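Local coordinates for topoisomerase I-like protein (Leishmania donovani, PDB 2B9S) that probably relaxes supercoiled DNA together with a small partner subunit, as the large subunit of a heterodimeric type IB topoisomerase, here held with nicked DNA and vanadate, at residues E247-L252 with A382-T387; S391-R396 with N420-I425. All blocks are in the same frame, centred on the assembly; numbering follows the deposited sequence.

Contact 1 (E247-L252 with A382-T387); sequences EKARKL and AKVFRT. With VO4 (vanadate ion), chain F; nucleotides of chain C; nucleotides of chain A.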
loop_
_atom_site.group_PDB
_atom_site.type_symbol
_atom_site.label_atom_id
_atom_site.label_comp_id
_atom_site.label_asym_id
_atom_site.label_seq_id
_atom_site.Cartn_x
_atom_site.Cartn_y
_atom_site.Cartn_z
ATOM N N GLU D 247 -7.133 19.102 0.444
ATOM C CA GLU D 247 -8.179 20.110 0.633
ATOM C C GLU D 247 -9.319 19.616 1.519
ATOM O O GLU D 247 -9.908 20.429 2.227
ATOM C CB GLU D 247 -8.707 20.664 -0.698
ATOM C CG GLU D 247 -7.665 21.479 -1.500
ATOM C CD GLU D 247 -7.241 22.771 -0.811
ATOM O OE1 GLU D 247 -8.100 23.649 -0.619
ATOM O OE2 GLU D 247 -6.054 22.920 -0.467
ATOM N N LYS D 248 -9.646 18.310 1.505
ATOM C CA LYS D 248 -10.611 17.842 2.522
ATOM C C LYS D 248 -10.088 17.763 3.954
ATOM O O LYS D 248 -10.849 17.997 4.888
ATOM C CB LYS D 248 -11.589 16.694 2.136
ATOM C CG LYS D 248 -11.183 15.637 1.178
ATOM C CD LYS D 248 -12.441 14.803 0.812
ATOM C CE LYS D 248 -12.094 13.354 0.435
ATOM N NZ LYS D 248 -13.302 12.575 0.078
ATOM N N ALA D 249 -8.810 17.440 4.126
ATOM C CA ALA D 249 -8.186 17.482 5.457
ATOM C C ALA D 249 -8.219 18.899 6.090
ATOM O O ALA D 249 -8.454 19.036 7.301
ATOM C CB ALA D 249 -6.758 16.940 5.408
ATOM N N ARG D 250 -7.972 19.921 5.250
ATOM C CA ARG D 250 -8.083 21.352 5.588
ATOM C C ARG D 250 -9.516 21.769 5.919
ATOM O O ARG D 250 -9.726 22.627 6.791
ATOM C CB ARG D 250 -7.569 22.238 4.441
ATOM C CG ARG D 250 -6.082 22.152 4.193
ATOM C CD ARG D 250 -5.626 23.037 3.029
ATOM N NE ARG D 250 -5.373 24.427 3.439
ATOM C CZ ARG D 250 -5.194 25.459 2.610
ATOM N NH1 ARG D 250 -5.225 25.301 1.291
ATOM N NH2 ARG D 250 -4.981 26.671 3.105
ATOM N N LYS D 251 -10.494 21.193 5.216
ATOM C CA LYS D 251 -11.902 21.469 5.502
ATOM C C LYS D 251 -12.346 20.806 6.797
ATOM O O LYS D 251 -13.218 21.331 7.507
ATOM C CB LYS D 251 -12.788 21.062 4.345
ATOM N N LEU D 252 -11.747 19.656 7.116
ATOM C CA LEU D 252 -11.969 18.996 8.416
ATOM C C LEU D 252 -11.452 19.839 9.584
ATOM O O LEU D 252 -12.081 19.891 10.637
ATOM C CB LEU D 252 -11.330 17.599 8.449
ATOM C CG LEU D 252 -11.351 16.799 9.760
ATOM C CD1 LEU D 252 -12.778 16.540 10.243
ATOM C CD2 LEU D 252 -10.586 15.501 9.586
ATOM N N ALA D 382 -13.077 8.248 7.745
ATOM C CA ALA D 382 -12.077 8.096 8.800
ATOM C C ALA D 382 -10.627 8.328 8.390
ATOM O O ALA D 382 -9.810 8.723 9.238
ATOM C CB ALA D 382 -12.227 6.738 9.514
ATOM N N LYS D 383 -10.288 8.065 7.123
ATOM C CA LYS D 383 -8.885 8.139 6.694
ATOM C C LYS D 383 -8.444 9.589 6.671
ATOM O O LYS D 383 -7.262 9.891 6.834
ATOM C CB LYS D 383 -8.638 7.435 5.347
ATOM C CG LYS D 383 -9.122 8.195 4.093
ATOM C CD LYS D 383 -8.841 7.419 2.795
ATOM C CE LYS D 383 -7.396 7.607 2.316
ATOM N NZ LYS D 383 -7.094 9.023 1.845
ATOM N N VAL D 384 -9.422 10.481 6.501
ATOM C CA VAL D 384 -9.194 11.932 6.419
ATOM C C VAL D 384 -8.622 12.504 7.727
ATOM O O VAL D 384 -7.806 13.437 7.691
ATOM C CB VAL D 384 -10.498 12.704 5.968
ATOM C CG1 VAL D 384 -10.243 14.212 5.846
ATOM C CG2 VAL D 384 -11.018 12.165 4.653
ATOM N N PHE D 385 -9.036 11.945 8.871
ATOM C CA PHE D 385 -8.500 12.356 10.179
ATOM C C PHE D 385 -7.020 12.070 10.302
ATOM O O PHE D 385 -6.289 12.702 11.084
ATOM C CB PHE D 385 -9.232 11.641 11.314
ATOM C CG PHE D 385 -10.554 12.257 11.670
ATOM C CD1 PHE D 385 -11.713 11.864 11.012
ATOM C CD2 PHE D 385 -10.631 13.241 12.666
ATOM C CE1 PHE D 385 -12.952 12.432 11.347
ATOM C CE2 PHE D 385 -11.855 13.822 13.012
ATOM C CZ PHE D 385 -13.019 13.427 12.353
ATOM N N ARG D 386 -6.577 11.094 9.534
ATOM C CA ARG D 386 -5.204 10.649 9.600
ATOM C C ARG D 386 -4.313 11.628 8.811
ATOM O O ARG D 386 -3.232 12.015 9.276
ATOM C CB ARG D 386 -5.135 9.215 9.064
ATOM C CG ARG D 386 -4.086 8.382 9.672
ATOM C CD ARG D 386 -4.199 6.928 9.161
ATOM N NE ARG D 386 -2.872 6.344 9.060
ATOM C CZ ARG D 386 -2.190 5.848 10.080
ATOM N NH1 ARG D 386 -2.712 5.838 11.304
ATOM N NH2 ARG D 386 -0.997 5.323 9.870
ATOM N N THR D 387 -4.789 12.005 7.620
ATOM C CA THR D 387 -4.215 13.088 6.810
ATOM C C THR D 387 -4.224 14.419 7.571
ATOM O O THR D 387 -3.228 15.153 7.563
ATOM C CB THR D 387 -5.016 13.292 5.491
ATOM O OG1 THR D 387 -5.166 12.040 4.820
ATOM C CG2 THR D 387 -4.313 14.277 4.561
HETATM V V VO4 F . -1.207 4.536 5.902
HETATM O O1 VO4 F . -0.146 4.912 7.226
HETATM O O2 VO4 F . -2.864 3.986 6.154
ATOM P P DC C 17 -12.034 5.074 5.192
ATOM O OP1 DC C 17 -11.759 6.523 5.356
ATOM O OP2 DC C 17 -12.684 4.349 6.279
ATOM O "O5'" DC C 17 -12.935 4.956 3.904
ATOM C "C5'" DC C 17 -12.640 5.614 2.684
ATOM C "C4'" DC C 17 -13.630 5.060 1.685
ATOM O "O4'" DC C 17 -13.232 3.715 1.319
ATOM C "C3'" DC C 17 -15.066 4.927 2.199
ATOM O "O3'" DC C 17 -15.903 5.465 1.204
ATOM C "C2'" DC C 17 -15.310 3.428 2.253
ATOM C "C1'" DC C 17 -14.423 2.961 1.098
ATOM N N1 DC C 17 -14.118 1.492 1.087
ATOM C C2 DC C 17 -13.973 0.842 -0.139
ATOM O O2 DC C 17 -14.109 1.509 -1.195
ATOM N N3 DC C 17 -13.694 -0.494 -0.147
ATOM C C4 DC C 17 -13.571 -1.170 1.005
ATOM N N4 DC C 17 -13.325 -2.478 0.909
ATOM C C5 DC C 17 -13.719 -0.544 2.277
ATOM C C6 DC C 17 -13.979 0.777 2.273
ATOM P P DT A 10 -3.632 8.266 0.698
ATOM O OP1 DT A 10 -4.222 8.965 1.835
ATOM O OP2 DT A 10 -2.621 8.879 -0.205
ATOM O "O5'" DT A 10 -2.926 6.945 1.259
ATOM C "C5'" DT A 10 -3.404 6.260 2.434
ATOM C "C4'" DT A 10 -2.489 5.104 2.763
ATOM O "O4'" DT A 10 -2.370 4.187 1.651
ATOM C "C3'" DT A 10 -1.038 5.481 3.068
ATOM O "O3'" DT A 10 -0.673 4.802 4.230
ATOM C "C2'" DT A 10 -0.193 4.964 1.910
ATOM C "C1'" DT A 10 -1.011 3.735 1.572
ATOM N N1 DT A 10 -0.819 3.161 0.223
ATOM C C2 DT A 10 -0.609 1.795 0.117
ATOM O O2 DT A 10 -0.536 1.050 1.073
ATOM N N3 DT A 10 -0.472 1.331 -1.165
ATOM C C4 DT A 10 -0.523 2.083 -2.337
ATOM O O4 DT A 10 -0.395 1.540 -3.439
ATOM C C5 DT A 10 -0.727 3.501 -2.164
ATOM C C7 DT A 10 -0.670 4.448 -3.343
ATOM C C6 DT A 10 -0.883 3.973 -0.907
#
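Leu252 lays its CD2 methyl over the centre of the Phe385 ring, 3.8 Å from the centroid and 10° off the ring normal, a CH-pi contact. With Leu252 CG anti to its backbone N (chi1 175°), both methyls point at the ring, and CD1 sits over the same side, displaced toward CZ (3.8 Å). CD2 also packs against Val384 CG1 at 4.0 Å. That valine methyl lies over the helix backbone, 3.9 Å from Ala249 CA, while Ala249 CB meets Thr387 CG2 at 3.7 Å. Small side chains thus bring the backbones close, with the CA atoms of Ala249 and Val384 5.7 Å apart. No hydrogen bond crosses this apolar seam.

Lys383 and Arg386 turn to the DNA and the vanadate. Lys383 donates its backbone N to OP1 of DC17 of chain C, and its chain, bent at chi3 and chi4, carries NZ to within 2.9 Å of OP1 of DT10 of chain A. Arg386 NH2 gives vanadate O1 a nearly straight bond (2.8 Å, 167°) in the guanidinium plane. Its NE bonds Tyr22 OH of the partner subunit, and Arg290 and His429 also bond the vanadate, in a pocket with Lys328. The packing places the first turn of helix 384-400 against helix 236-266, beside the type IB topoisomerase active site, where vanadate bonded to DT10 O3' mimics the phosphate in transition.

Contact 2 (S391-R396 with N420-I425); sequences SITLDR and NTEVAI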
loop_
_atom_site.group_PDB
_atom_site.type_symbol
_atom_site.label_atom_id
_atom_site.label_comp_id
_atom_site.label_asym_id
_atom_site.label_seq_id
_atom_site.Cartn_x
_atom_site.Cartn_y
_atom_site.Cartn_z
ATOM N N SER D 391 -0.770 16.338 9.009
ATOM C CA SER D 391 -0.527 17.673 8.457
ATOM C C SER D 391 -0.606 18.778 9.508
ATOM O O SER D 391 0.223 19.680 9.521
ATOM C CB SER D 391 -1.494 17.957 7.315
ATOM O OG SER D 391 -1.057 17.305 6.150
ATOM N N ILE D 392 -1.598 18.692 10.384
ATOM C CA ILE D 392 -1.776 19.664 11.449
ATOM C C ILE D 392 -0.679 19.566 12.505
ATOM O O ILE D 392 -0.375 20.549 13.167
ATOM C CB ILE D 392 -3.202 19.594 12.084
ATOM C CG1 ILE D 392 -3.686 20.992 12.521
ATOM C CG2 ILE D 392 -3.250 18.604 13.263
ATOM C CD1 ILE D 392 -3.559 22.100 11.450
ATOM N N THR D 393 -0.091 18.384 12.649
ATOM C CA THR D 393 1.015 18.159 13.579
ATOM C C THR D 393 2.296 18.864 13.104
ATOM O O THR D 393 3.066 19.375 13.919
ATOM C CB THR D 393 1.269 16.647 13.768
ATOM O OG1 THR D 393 0.183 16.069 14.500
ATOM C CG2 THR D 393 2.566 16.379 14.506
ATOM N N LEU D 394 2.523 18.891 11.793
ATOM C CA LEU D 394 3.694 19.579 11.248
ATOM C C LEU D 394 3.498 21.102 11.288
ATOM O O LEU D 394 4.411 21.847 11.654
ATOM C CB LEU D 394 4.023 19.096 9.825
ATOM C CG LEU D 394 5.431 19.429 9.309
ATOM C CD1 LEU D 394 6.469 18.569 9.992
ATOM C CD2 LEU D 394 5.558 19.285 7.799
ATOM N N ASP D 395 2.301 21.538 10.910
ATOM C CA ASP D 395 1.909 22.936 10.942
ATOM C C ASP D 395 2.144 23.509 12.342
ATOM O O ASP D 395 2.950 24.431 12.510
ATOM C CB ASP D 395 0.436 23.060 10.532
ATOM C CG ASP D 395 0.070 24.449 10.026
ATOM O OD1 ASP D 395 0.834 25.011 9.205
ATOM O OD2 ASP D 395 -1.005 24.971 10.424
ATOM N N ARG D 396 1.463 22.933 13.339
ATOM C CA ARG D 396 1.590 23.344 14.737
ATOM C C ARG D 396 3.051 23.430 15.197
ATOM O O ARG D 396 3.449 24.424 15.790
ATOM C CB ARG D 396 0.781 22.425 15.646
ATOM N N ASN D 420 9.341 15.811 11.455
ATOM C CA ASN D 420 8.917 14.675 10.638
ATOM C C ASN D 420 8.764 13.390 11.465
ATOM O O ASN D 420 7.805 12.625 11.251
ATOM C CB ASN D 420 9.924 14.440 9.501
ATOM C CG ASN D 420 9.354 13.612 8.361
ATOM O OD1 ASN D 420 8.226 13.103 8.426
ATOM N ND2 ASN D 420 10.134 13.467 7.311
ATOM N N THR D 421 9.731 13.159 12.371
ATOM C CA THR D 421 9.760 12.023 13.314
ATOM C C THR D 421 8.526 12.045 14.217
ATOM O O THR D 421 7.947 11.000 14.492
ATOM C CB THR D 421 11.066 12.019 14.182
ATOM O OG1 THR D 421 12.211 11.860 13.341
ATOM C CG2 THR D 421 11.082 10.887 15.243
ATOM N N GLU D 422 8.107 13.222 14.669
ATOM C CA GLU D 422 6.904 13.291 15.496
ATOM C C GLU D 422 5.647 12.839 14.725
ATOM O O GLU D 422 4.786 12.148 15.278
ATOM C CB GLU D 422 6.708 14.686 16.080
ATOM C CG GLU D 422 5.851 14.676 17.354
ATOM C CD GLU D 422 5.022 15.950 17.538
ATOM O OE1 GLU D 422 5.102 16.862 16.677
ATOM O OE2 GLU D 422 4.275 16.034 18.544
ATOM N N VAL D 423 5.557 13.257 13.464
ATOM C CA VAL D 423 4.511 12.830 12.526
ATOM C C VAL D 423 4.519 11.302 12.312
ATOM O O VAL D 423 3.478 10.665 12.400
ATOM C CB VAL D 423 4.653 13.573 11.154
ATOM C CG1 VAL D 423 3.573 13.118 10.155
ATOM C CG2 VAL D 423 4.606 15.100 11.361
ATOM N N ALA D 424 5.700 10.732 12.071
ATOM C CA ALA D 424 5.865 9.302 11.846
ATOM C C ALA D 424 5.510 8.442 13.070
ATOM O O ALA D 424 4.966 7.338 12.919
ATOM C CB ALA D 424 7.284 9.012 11.375
ATOM N N ILE D 425 5.815 8.942 14.269
ATOM C CA ILE D 425 5.447 8.268 15.533
ATOM C C ILE D 425 3.928 8.215 15.740
ATOM O O ILE D 425 3.386 7.158 16.080
ATOM C CB ILE D 425 6.160 8.900 16.762
ATOM C CG1 ILE D 425 7.583 8.352 16.868
ATOM C CG2 ILE D 425 5.381 8.645 18.076
ATOM C CD1 ILE D 425 8.518 9.196 17.710
#
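Helices 391-396 and 420-425 run nearly antiparallel, their axes 9.3 Å apart at closest approach and their directions 152° from each other, with Thr393 and Val423 nearest in the backbone. Thr393 turns its methyl, not its hydroxyl, to the partner helix: OG1 lies beside the backbone N (chi1 -70°), which puts CG2 anti to that N and facing the partner, and OG1 is bonded to the carbonyl of Asn389 one turn earlier. The methyl lies 4.0 Å from Val423 CG2 and 3.4 Å from Glu422 OE1, the latter a contact of a carboxylate oxygen with a carbon. This is an antiparallel helix pair within the catalytic core, formed by helices 384-400 and 411-427. Leu394 flanks the threonine; its CD1 methyl reaches Val423 CG2 at 4.2 Å and comes equally near Asn420 N. Val423 CG2 is consequently shared by two side chains from successive positions of the facing helix, whereas Glu422, whose chain bends at chi2, also touches Trp397. No hydrogen bond joins the two segments. Around them, Ala390 extends the packing on Val423, and the smaller subunit borders the pair: its Ile23 packs on Leu394, while its Tyr22 O and Asp24 N are bonded to Ser391 OG.

Overall arrangement
Helix 384-400 is common to both contacts, whose centres lie 14 Å apart on the same side of the chain's centre. Contact 1 comes first along the chain and closes before contact 2 opens: the beginning of this helix packs on helix 236-266, more than a hundred residues earlier, and its middle packs on helix 411-427, which follows it closely. The helix thus ties a distant element of the catalytic core to a sequence-local neighbour. Contact 1 contains a vanadate-binding arginine, while in contact 2 the Val423 side chain is about 9 Å from the ion. Tyr22 of the smaller subunit has bonds to residues of both, placing the subunit interface beside this helical assembly.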